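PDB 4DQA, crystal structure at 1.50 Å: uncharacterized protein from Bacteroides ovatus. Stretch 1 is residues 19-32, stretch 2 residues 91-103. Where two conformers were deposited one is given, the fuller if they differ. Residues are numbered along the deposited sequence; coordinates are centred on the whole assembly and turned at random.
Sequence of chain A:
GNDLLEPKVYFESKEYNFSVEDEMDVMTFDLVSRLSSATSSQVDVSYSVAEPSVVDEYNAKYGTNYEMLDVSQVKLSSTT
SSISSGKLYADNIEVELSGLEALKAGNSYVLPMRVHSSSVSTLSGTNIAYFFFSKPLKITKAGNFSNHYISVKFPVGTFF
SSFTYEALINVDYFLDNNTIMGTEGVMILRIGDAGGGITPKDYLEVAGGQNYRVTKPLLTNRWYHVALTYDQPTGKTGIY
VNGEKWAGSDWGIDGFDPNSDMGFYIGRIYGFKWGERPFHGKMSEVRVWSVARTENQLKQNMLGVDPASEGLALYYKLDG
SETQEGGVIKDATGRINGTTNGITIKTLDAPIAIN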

# COMPACT_ATOMS: atom_id res chain seq x y z
N SER A 19 -10.43 16.29 0.23
CA SER A 19 -9.31 15.64 -0.42
C SER A 19 -8.06 16.46 -0.13
O SER A 19 -8.09 17.69 -0.23
CB SER A 19 -9.56 15.56 -1.92
OG SER A 19 -8.44 15.00 -2.59
N VAL A 20 -6.99 15.79 0.27
CA VAL A 20 -5.72 16.47 0.49
C VAL A 20 -4.92 16.41 -0.81
O VAL A 20 -4.36 15.37 -1.16
CB VAL A 20 -4.93 15.85 1.65
CG1 VAL A 20 -3.60 16.56 1.85
CG2 VAL A 20 -5.77 15.92 2.93
N GLU A 21 -4.92 17.52 -1.54
CA GLU A 21 -4.25 17.57 -2.83
C GLU A 21 -2.74 17.52 -2.63
O GLU A 21 -2.24 17.77 -1.54
CB GLU A 21 -4.64 18.83 -3.60
N ASP A 22 -2.02 17.19 -3.69
CA ASP A 22 -0.57 17.17 -3.63
C ASP A 22 -0.06 18.55 -3.21
O ASP A 22 -0.62 19.57 -3.61
CB ASP A 22 0.01 16.78 -4.99
N GLU A 23 0.98 18.56 -2.38
CA GLU A 23 1.66 19.80 -2.01
C GLU A 23 0.83 20.68 -1.08
O GLU A 23 1.31 21.71 -0.62
CB GLU A 23 2.03 20.59 -3.27
N MSE A 24 -0.41 20.28 -0.81
CA MSE A 24 -1.25 21.03 0.11
C MSE A 24 -0.83 20.76 1.54
O MSE A 24 -0.75 19.59 1.95
CB MSE A 24 -2.70 20.61 -0.04
CG MSE A 24 -3.51 20.86 1.22
SE MSE A 24 -5.24 19.98 1.12
CE MSE A 24 -6.11 21.20 -0.06
N ASP A 25 -0.62 21.82 2.31
CA ASP A 25 -0.19 21.69 3.70
C ASP A 25 -1.20 22.26 4.71
O ASP A 25 -1.23 21.84 5.87
CB ASP A 25 1.16 22.37 3.91
CG ASP A 25 1.82 21.98 5.21
OD1 ASP A 25 1.87 20.77 5.50
OD2 ASP A 25 2.27 22.88 5.95
N VAL A 26 -2.01 23.22 4.27
CA VAL A 26 -2.93 23.92 5.16
C VAL A 26 -4.29 24.08 4.47
O VAL A 26 -4.35 24.41 3.29
CB VAL A 26 -2.38 25.32 5.51
CG1 VAL A 26 -3.38 26.10 6.34
CG2 VAL A 26 -1.06 25.19 6.26
N MSE A 27 -5.38 23.83 5.20
CA MSE A 27 -6.69 24.15 4.66
C MSE A 27 -7.60 24.62 5.78
O MSE A 27 -7.35 24.34 6.95
CB MSE A 27 -7.29 22.96 3.93
CG MSE A 27 -7.69 21.83 4.82
SE MSE A 27 -8.91 20.64 3.90
CE MSE A 27 -10.44 21.85 3.73
N THR A 28 -8.65 25.34 5.40
CA THR A 28 -9.62 25.83 6.37
C THR A 28 -11.00 25.33 6.00
O THR A 28 -11.32 25.15 4.83
CB THR A 28 -9.64 27.37 6.41
OG1 THR A 28 -9.92 27.88 5.10
CG2 THR A 28 -8.31 27.90 6.89
N PHE A 29 -11.82 25.09 7.02
CA PHE A 29 -13.22 24.79 6.81
C PHE A 29 -14.08 25.39 7.92
O PHE A 29 -13.58 25.79 8.99
CB PHE A 29 -13.44 23.27 6.69
CG PHE A 29 -13.15 22.49 7.95
CD1 PHE A 29 -14.14 22.26 8.88
CD2 PHE A 29 -11.89 21.96 8.18
CE1 PHE A 29 -13.89 21.54 10.04
CE2 PHE A 29 -11.65 21.23 9.34
CZ PHE A 29 -12.64 21.03 10.26
N ASP A 30 -15.38 25.46 7.65
CA ASP A 30 -16.35 26.10 8.51
C ASP A 30 -16.94 25.08 9.47
O ASP A 30 -17.23 23.94 9.08
CB ASP A 30 -17.47 26.72 7.68
CG ASP A 30 -16.99 27.89 6.81
OD1 ASP A 30 -15.98 28.54 7.18
OD2 ASP A 30 -17.62 28.15 5.77
N LEU A 31 -17.11 25.50 10.71
CA LEU A 31 -17.71 24.69 11.75
C LEU A 31 -18.91 25.43 12.31
O LEU A 31 -18.77 26.54 12.87
CB LEU A 31 -16.69 24.42 12.85
CG LEU A 31 -17.18 23.55 13.99
CD1 LEU A 31 -17.48 22.15 13.46
CD2 LEU A 31 -16.12 23.54 15.08
N VAL A 32 -20.09 24.82 12.17
CA VAL A 32 -21.35 25.39 12.60
C VAL A 32 -22.23 24.34 13.28
O VAL A 32 -22.42 23.24 12.75
CB VAL A 32 -22.12 25.97 11.39
CG1 VAL A 32 -23.46 26.52 11.79
CG2 VAL A 32 -21.30 27.06 10.72
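Stretch 2 (91-103) DNIEVELSGLEAL

How does stretch 2 run along stretch 1? Residues 93-97 form an extended strand antiparallel to strand 27-31, with axes 4.7 Å apart at closest approach and a signed crossing angle of 150°. Met27 faces Leu97, Phe29 faces Val95 and Leu31 faces Ile93, each pair joined by two backbone hydrogen bonds; Leu97 N to Met27 O and Val95 N to Phe29 O are both 2.8 Å, whereas Ile93 N to Leu31 O stretches to 3.2 Å.

What packs on the face shared by Met27, Phe29 and Leu31? Phe29 takes chi1 p with chi2 at 90°, which lays one face of its ring under Val95 CB, 3.7 Å from the ring centroid, while Phe29 CZ lies 3.5 Å from Val95 CG1. Val95, with chi1 t, also places CG2 3.9 Å from Leu31 CB. Ile93 is m, m, and the end of its side chain leads away from stretch 1.

How does the other face differ? Thr28, Asp30, Glu94 and Glu96 lie there, largely exposed. Both glutamates have chi1 and chi2 t, extending their chains before chi3 bends to 93° in Glu94 and 75° in Glu96. Just before strand 93-97, Asn92 (chi1 t, chi2 66°) brings the end of its side chain nearer to stretch 1, and ND2 makes a weak hydrogen bond of 3.1 Å to Asp30 OD1.

What holds the turn after the strand? Gly99 has positive phi, favourable to glycine, and Leu100 to Leu103 form a type I turn. Leu100 N donates to Asp25 O at 3.0 Å. Asp25, chi1 t, points its CB away overall, yet its carboxylate returns, and OD1 accepts from Glu101 N at 3.0 Å. Leu100, m and t, points toward stretch 1, its CD1 3.7 Å from Met27 CG and 3.8 Å from Met24 SE, while its CB is 4.0 Å from Val20 CG1.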

# COMPACT_ATOMS: atom_id res chain seq x y z
N ASP A 91 -23.02 31.31 14.87
CA ASP A 91 -22.04 32.05 14.11
C ASP A 91 -20.86 31.14 13.79
O ASP A 91 -20.39 30.36 14.64
CB ASP A 91 -21.56 33.27 14.87
CG ASP A 91 -22.63 34.34 15.04
OD1 ASP A 91 -23.67 34.28 14.36
OD2 ASP A 91 -22.41 35.24 15.86
N ASN A 92 -20.39 31.25 12.57
CA ASN A 92 -19.35 30.37 12.08
C ASN A 92 -18.03 30.51 12.82
O ASN A 92 -17.59 31.62 13.22
CB ASN A 92 -19.12 30.67 10.61
CG ASN A 92 -18.18 29.69 9.96
OD1 ASN A 92 -18.50 28.51 9.83
ND2 ASN A 92 -17.01 30.16 9.56
N ILE A 93 -17.38 29.38 12.99
CA ILE A 93 -16.01 29.29 13.46
C ILE A 93 -15.17 28.71 12.32
O ILE A 93 -15.64 27.83 11.61
CB ILE A 93 -15.94 28.34 14.67
CG1 ILE A 93 -16.54 29.04 15.88
CG2 ILE A 93 -14.53 27.80 14.90
CD1 ILE A 93 -15.87 30.26 16.23
N GLU A 94 -13.95 29.20 12.14
CA GLU A 94 -13.07 28.64 11.10
C GLU A 94 -12.07 27.69 11.74
O GLU A 94 -11.41 28.03 12.72
CB GLU A 94 -12.35 29.77 10.34
CG GLU A 94 -11.62 29.33 9.12
CD GLU A 94 -11.14 30.50 8.27
OE1 GLU A 94 -9.99 30.93 8.48
OE2 GLU A 94 -11.93 30.99 7.43
N VAL A 95 -11.97 26.50 11.18
CA VAL A 95 -11.00 25.51 11.61
C VAL A 95 -9.86 25.50 10.61
O VAL A 95 -10.08 25.39 9.40
CB VAL A 95 -11.60 24.10 11.68
CG1 VAL A 95 -10.57 23.09 12.16
CG2 VAL A 95 -12.83 24.07 12.60
N GLU A 96 -8.63 25.62 11.10
CA GLU A 96 -7.46 25.56 10.25
C GLU A 96 -6.69 24.29 10.55
O GLU A 96 -6.29 24.04 11.69
CB GLU A 96 -6.56 26.76 10.49
CG GLU A 96 -5.30 26.76 9.61
CD GLU A 96 -4.21 27.68 10.15
OE1 GLU A 96 -3.54 27.31 11.15
OE2 GLU A 96 -4.02 28.77 9.57
N LEU A 97 -6.46 23.51 9.50
CA LEU A 97 -5.73 22.27 9.62
C LEU A 97 -4.38 22.42 8.93
O LEU A 97 -4.32 22.78 7.75
CB LEU A 97 -6.55 21.14 8.99
CG LEU A 97 -6.15 19.69 9.27
CD1 LEU A 97 -6.08 19.38 10.76
CD2 LEU A 97 -7.16 18.81 8.58
N SER A 98 -3.31 22.16 9.66
CA SER A 98 -1.97 22.28 9.10
C SER A 98 -1.25 20.93 9.11
O SER A 98 -1.81 19.92 9.55
CB SER A 98 -1.16 23.29 9.90
OG SER A 98 -1.06 22.89 11.25
N GLY A 99 -0.02 20.92 8.60
CA GLY A 99 0.79 19.72 8.54
C GLY A 99 0.23 18.63 7.64
O GLY A 99 0.51 17.45 7.84
N LEU A 100 -0.57 19.02 6.65
CA LEU A 100 -1.20 18.04 5.78
C LEU A 100 -0.19 17.39 4.83
O LEU A 100 -0.32 16.22 4.50
CB LEU A 100 -2.32 18.68 4.97
CG LEU A 100 -3.50 19.20 5.81
CD1 LEU A 100 -4.55 19.81 4.90
CD2 LEU A 100 -4.10 18.11 6.67
N GLU A 101 0.79 18.16 4.39
CA GLU A 101 1.79 17.64 3.46
C GLU A 101 2.52 16.45 4.07
O GLU A 101 2.88 15.51 3.37
CB GLU A 101 2.78 18.73 3.06
CG GLU A 101 3.53 18.45 1.76
N ALA A 102 2.71 16.47 5.39
CA ALA A 102 3.47 15.42 6.06
C ALA A 102 2.66 14.15 6.32
O ALA A 102 3.23 13.11 6.64
CB ALA A 102 4.02 15.95 7.38
N LEU A 103 1.34 14.24 6.22
CA LEU A 103 0.49 13.08 6.44
C LEU A 103 0.88 12.01 5.44
O LEU A 103 1.11 12.28 4.27
CB LEU A 103 -0.97 13.43 6.22
CG LEU A 103 -1.66 14.34 7.24
CD1 LEU A 103 -3.08 14.60 6.80
CD2 LEU A 103 -1.64 13.71 8.62
O HOH W 1 3.55 19.38 6.84
O HOH W 2 -20.05 27.68 14.99